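Local coordinates for protein deoxyhypusine hydroxylase (Homo sapiens, PDB 4D50) that hydroxylates the deoxyhypusine residue of translation initiation factor eIF-5A at a diiron centre, completing the formation of hypusine, at residues E107-L112 and R132-L137. Sequence-based numbering, arbitrary orientation.
Sequences EVLEIL and RRLEWL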
ATOM      1  N   GLU A 107     -11.904  17.612   5.237  1.00 22.90           N
ATOM      2  CA  GLU A 107     -12.850  17.214   6.286  1.00 24.07           C
ATOM      3  C   GLU A 107     -12.187  16.336   7.342  1.00 22.11           C
ATOM      4  O   GLU A 107     -12.521  16.404   8.485  1.00 22.71           O
ATOM      5  CB  GLU A 107     -13.956  16.406   5.606  1.00 28.19           C
ATOM      6  CG  GLU A 107     -15.009  15.746   6.500  1.00 32.07           C
ATOM      7  CD  GLU A 107     -15.798  14.689   5.738  1.00 34.85           C
ATOM      8  OE1 GLU A 107     -16.025  14.886   4.511  1.00 41.71           O
ATOM      9  OE2 GLU A 107     -16.180  13.649   6.350  1.00 31.92           O
ATOM     10  N   VAL A 108     -11.215  15.525   6.906  1.00 18.68           N
ATOM     11  CA  VAL A 108     -10.494  14.584   7.796  1.00 17.02           C
ATOM     12  C   VAL A 108      -9.254  15.142   8.436  1.00 15.58           C
ATOM     13  O   VAL A 108      -8.630  14.464   9.219  1.00 14.41           O
ATOM     14  CB  VAL A 108     -10.153  13.257   7.061  1.00 18.42           C
ATOM     15  CG1 VAL A 108     -11.387  12.671   6.427  1.00 21.40           C
ATOM     16  CG2 VAL A 108      -9.046  13.428   6.005  1.00 18.35           C
ATOM     17  N   LEU A 109      -8.921  16.412   8.195  1.00 14.37           N
ATOM     18  CA  LEU A 109      -7.631  16.953   8.781  1.00 14.48           C
ATOM     19  C   LEU A 109      -7.556  16.873  10.267  1.00 13.73           C
ATOM     20  O   LEU A 109      -6.528  16.545  10.828  1.00 13.81           O
ATOM     21  CB  LEU A 109      -7.452  18.421   8.454  1.00 16.52           C
ATOM     22  CG  LEU A 109      -6.259  19.029   7.810  1.00 19.56           C
ATOM     23  CD1 LEU A 109      -6.344  20.525   8.080  1.00 20.74           C
ATOM     24  CD2 LEU A 109      -4.949  18.423   8.262  1.00 18.34           C
ATOM     25  N   GLU A 110      -8.677  17.105  10.948  1.00 15.60           N
ATOM     26  CA  GLU A 110      -8.625  17.218  12.395  1.00 16.29           C
ATOM     27  C   GLU A 110      -8.363  15.847  13.028  1.00 16.29           C
ATOM     28  O   GLU A 110      -7.529  15.731  13.953  1.00 16.04           O
ATOM     29  CB  GLU A 110      -9.880  17.950  12.969  1.00 21.20           C
ATOM     30  CG  GLU A 110      -9.769  19.501  12.933  1.00 24.67           C
ATOM     31  CD  GLU A 110      -8.360  20.066  13.344  1.00 28.39           C
ATOM     32  OE1 GLU A 110      -7.930  19.933  14.518  1.00 29.97           O
ATOM     33  OE2 GLU A 110      -7.663  20.646  12.461  1.00 37.00           O
ATOM     34  N   ILE A 111      -9.031  14.833  12.532  1.00 14.21           N
ATOM     35  CA  ILE A 111      -8.772  13.452  12.980  1.00 15.48           C
ATOM     36  C   ILE A 111      -7.341  13.014  12.668  1.00 13.96           C
ATOM     37  O   ILE A 111      -6.713  12.339  13.472  1.00 13.02           O
ATOM     38  CB  ILE A 111      -9.815  12.446  12.466  1.00 18.19           C
ATOM     39  CG1 ILE A 111      -9.568  11.093  13.125  1.00 19.96           C
ATOM     40  CG2 ILE A 111      -9.778  12.214  10.969  1.00 22.07           C
ATOM     41  CD1 ILE A 111     -10.855  10.357  13.461  1.00 23.76           C
ATOM     42  N   LEU A 112      -6.848  13.326  11.456  1.00 12.28           N
ATOM     43  CA  LEU A 112      -5.446  12.994  11.159  1.00 11.84           C
ATOM     44  C   LEU A 112      -4.453  13.694  12.062  1.00 12.05           C
ATOM     45  O   LEU A 112      -3.483  13.134  12.474  1.00 10.31           O
ATOM     46  CB  LEU A 112      -5.114  13.210   9.690  1.00 12.18           C
ATOM     47  CG  LEU A 112      -5.918  12.334   8.750  1.00 12.91           C
ATOM     48  CD1 LEU A 112      -5.687  12.750   7.341  1.00 15.28           C
ATOM     49  CD2 LEU A 112      -5.661  10.855   8.872  1.00 14.60           C
ATOM     50  N   ARG A 132       0.664  16.307   6.303  1.00 10.99           N
ATOM     51  CA  ARG A 132       1.526  17.070   5.397  1.00 11.47           C
ATOM     52  C   ARG A 132       1.035  17.002   3.925  1.00 10.78           C
ATOM     53  O   ARG A 132       1.167  17.963   3.162  1.00 11.04           O
ATOM     54  CB  ARG A 132       2.966  16.497   5.490  1.00 12.85           C
ATOM     55  CG  ARG A 132       3.767  16.795   6.762  1.00 15.08           C
ATOM     56  CD  ARG A 132       4.095  18.254   6.982  1.00 18.77           C
ATOM     57  NE  ARG A 132       4.747  18.894   5.845  1.00 18.91           N
ATOM     58  CZ  ARG A 132       6.065  18.899   5.599  1.00 19.65           C
ATOM     59  NH1 ARG A 132       6.928  18.278   6.379  1.00 17.51           N
ATOM     60  NH2 ARG A 132       6.530  19.595   4.533  1.00 18.95           N
ATOM     61  N   ARG A 133       0.560  15.831   3.488  1.00 10.81           N
ATOM     62  CA  ARG A 133      -0.000  15.691   2.129  1.00 10.70           C
ATOM     63  C   ARG A 133      -1.220  16.603   1.975  1.00 10.28           C
ATOM     64  O   ARG A 133      -1.338  17.375   0.993  1.00 11.16           O
ATOM     65  CB  ARG A 133      -0.351  14.236   1.778  1.00 11.12           C
ATOM     66  CG  ARG A 133      -0.988  14.090   0.417  1.00 11.96           C
ATOM     67  CD  ARG A 133      -1.344  12.620   0.117  1.00 13.50           C
ATOM     68  NE  ARG A 133      -2.635  12.537  -0.602  1.00 14.60           N
ATOM     69  CZ  ARG A 133      -2.842  12.775  -1.896  1.00 14.22           C
ATOM     70  NH1 ARG A 133      -1.860  13.225  -2.681  1.00 14.68           N
ATOM     71  NH2 ARG A 133      -4.076  12.667  -2.387  1.00 14.83           N
ATOM     72  N   LEU A 134      -2.100  16.600   2.968  1.00 10.91           N
ATOM     73  CA  LEU A 134      -3.274  17.484   2.841  1.00 11.89           C
ATOM     74  C   LEU A 134      -2.849  18.976   2.769  1.00 11.55           C
ATOM     75  O   LEU A 134      -3.433  19.720   1.989  1.00 10.86           O
ATOM     76  CB  LEU A 134      -4.302  17.250   3.907  1.00 13.42           C
ATOM     77  CG  LEU A 134      -4.994  15.899   3.848  1.00 15.11           C
ATOM     78  CD1 LEU A 134      -5.984  15.753   4.999  1.00 16.74           C
ATOM     79  CD2 LEU A 134      -5.659  15.589   2.520  1.00 18.74           C
ATOM     80  N   GLU A 135      -1.855  19.367   3.555  1.00 11.82           N
ATOM     81  CA  GLU A 135      -1.339  20.701   3.529  1.00 13.31           C
ATOM     82  C   GLU A 135      -0.721  21.022   2.172  1.00 14.87           C
ATOM     83  O   GLU A 135      -0.844  22.142   1.671  1.00 13.59           O
ATOM     84  CB  GLU A 135      -0.377  20.920   4.686  1.00 15.49           C
ATOM     85  CG  GLU A 135      -1.141  20.781   6.037  1.00 19.45           C
ATOM     86  CD  GLU A 135      -0.276  20.870   7.278  1.00 22.90           C
ATOM     87  OE1 GLU A 135       0.987  20.604   7.201  1.00 28.87           O
ATOM     88  OE2 GLU A 135      -0.899  21.192   8.337  1.00 28.83           O
ATOM     89  N   TRP A 136      -0.051  20.047   1.577  1.00 13.92           N
ATOM     90  CA  TRP A 136       0.533  20.245   0.247  1.00 14.29           C
ATOM     91  C   TRP A 136      -0.542  20.463  -0.805  1.00 15.58           C
ATOM     92  O   TRP A 136      -0.524  21.426  -1.576  1.00 14.55           O
ATOM     93  CB  TRP A 136       1.511  19.111  -0.045  1.00 14.38           C
ATOM     94  CG  TRP A 136       2.407  19.312  -1.243  1.00 14.20           C
ATOM     95  CD1 TRP A 136       3.675  19.677  -1.226  1.00 12.92           C
ATOM     96  CD2 TRP A 136       2.046  19.135  -2.598  1.00 13.16           C
ATOM     97  NE1 TRP A 136       4.174  19.717  -2.475  1.00 12.85           N
ATOM     98  CE2 TRP A 136       3.166  19.420  -3.358  1.00 12.35           C
ATOM     99  CE3 TRP A 136       0.862  18.761  -3.242  1.00 13.87           C
ATOM    100  CZ2 TRP A 136       3.175  19.335  -4.729  1.00 13.42           C
ATOM    101  CZ3 TRP A 136       0.859  18.667  -4.660  1.00 13.63           C
ATOM    102  CH2 TRP A 136       2.012  19.005  -5.387  1.00 13.38           C
ATOM    103  N   LEU A 137      -1.552  19.621  -0.794  1.00 13.81           N
ATOM    104  CA  LEU A 137      -2.629  19.719  -1.733  1.00 13.97           C
ATOM    105  C   LEU A 137      -3.315  21.103  -1.613  1.00 13.65           C
ATOM    106  O   LEU A 137      -3.571  21.770  -2.636  1.00 16.73           O
ATOM    107  CB  LEU A 137      -3.681  18.685  -1.432  1.00 14.22           C
ATOM    108  CG  LEU A 137      -3.315  17.231  -1.750  1.00 14.00           C
ATOM    109  CD1 LEU A 137      -4.429  16.361  -1.185  1.00 14.39           C
ATOM    110  CD2 LEU A 137      -3.132  17.065  -3.249  1.00 14.47           C
TER
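Within the all-helical HEAT-repeat array of this hydroxylase, the start of helix 109-115, in the second HEAT-like repeat, packs against the later part of helix 121-140 through the side chain of L134. The backbones come closest at L109 and L134, whose CA atoms are 7.4 Å apart. The close contacts are all between apolar side chains: L134 sends its CD1 methyl among V108, L109 and L112, which line one flank of the 3-10 turn and the first helical turn. Its CG lies beside the backbone N and trans to the carbonyl carbon (chi1 -66°), and chi2 of 178° extends CD1 toward the opposite helix. V108 meets this methyl with CG2, the branch lying between its own backbone N and carbonyl carbon, while L109 brings CG to 4.3 Å from L134 CD1. The V108 and L112 side chains each cross that of L134 at about a right angle, with methyl against methyl. L112 N bonds to V108 O, as expected for residues one turn apart on the same flank. L112 also packs on C127, A130 and V131 of helix 121-140, and V108 rests on I76 of helix 76-84. The iron ligand H94 lies about 10 Å from L112, side chain to side chain, which places this packing outside the metal site. The tightest approach is L112 CD1 to L134 CD1, at 3.8 Å.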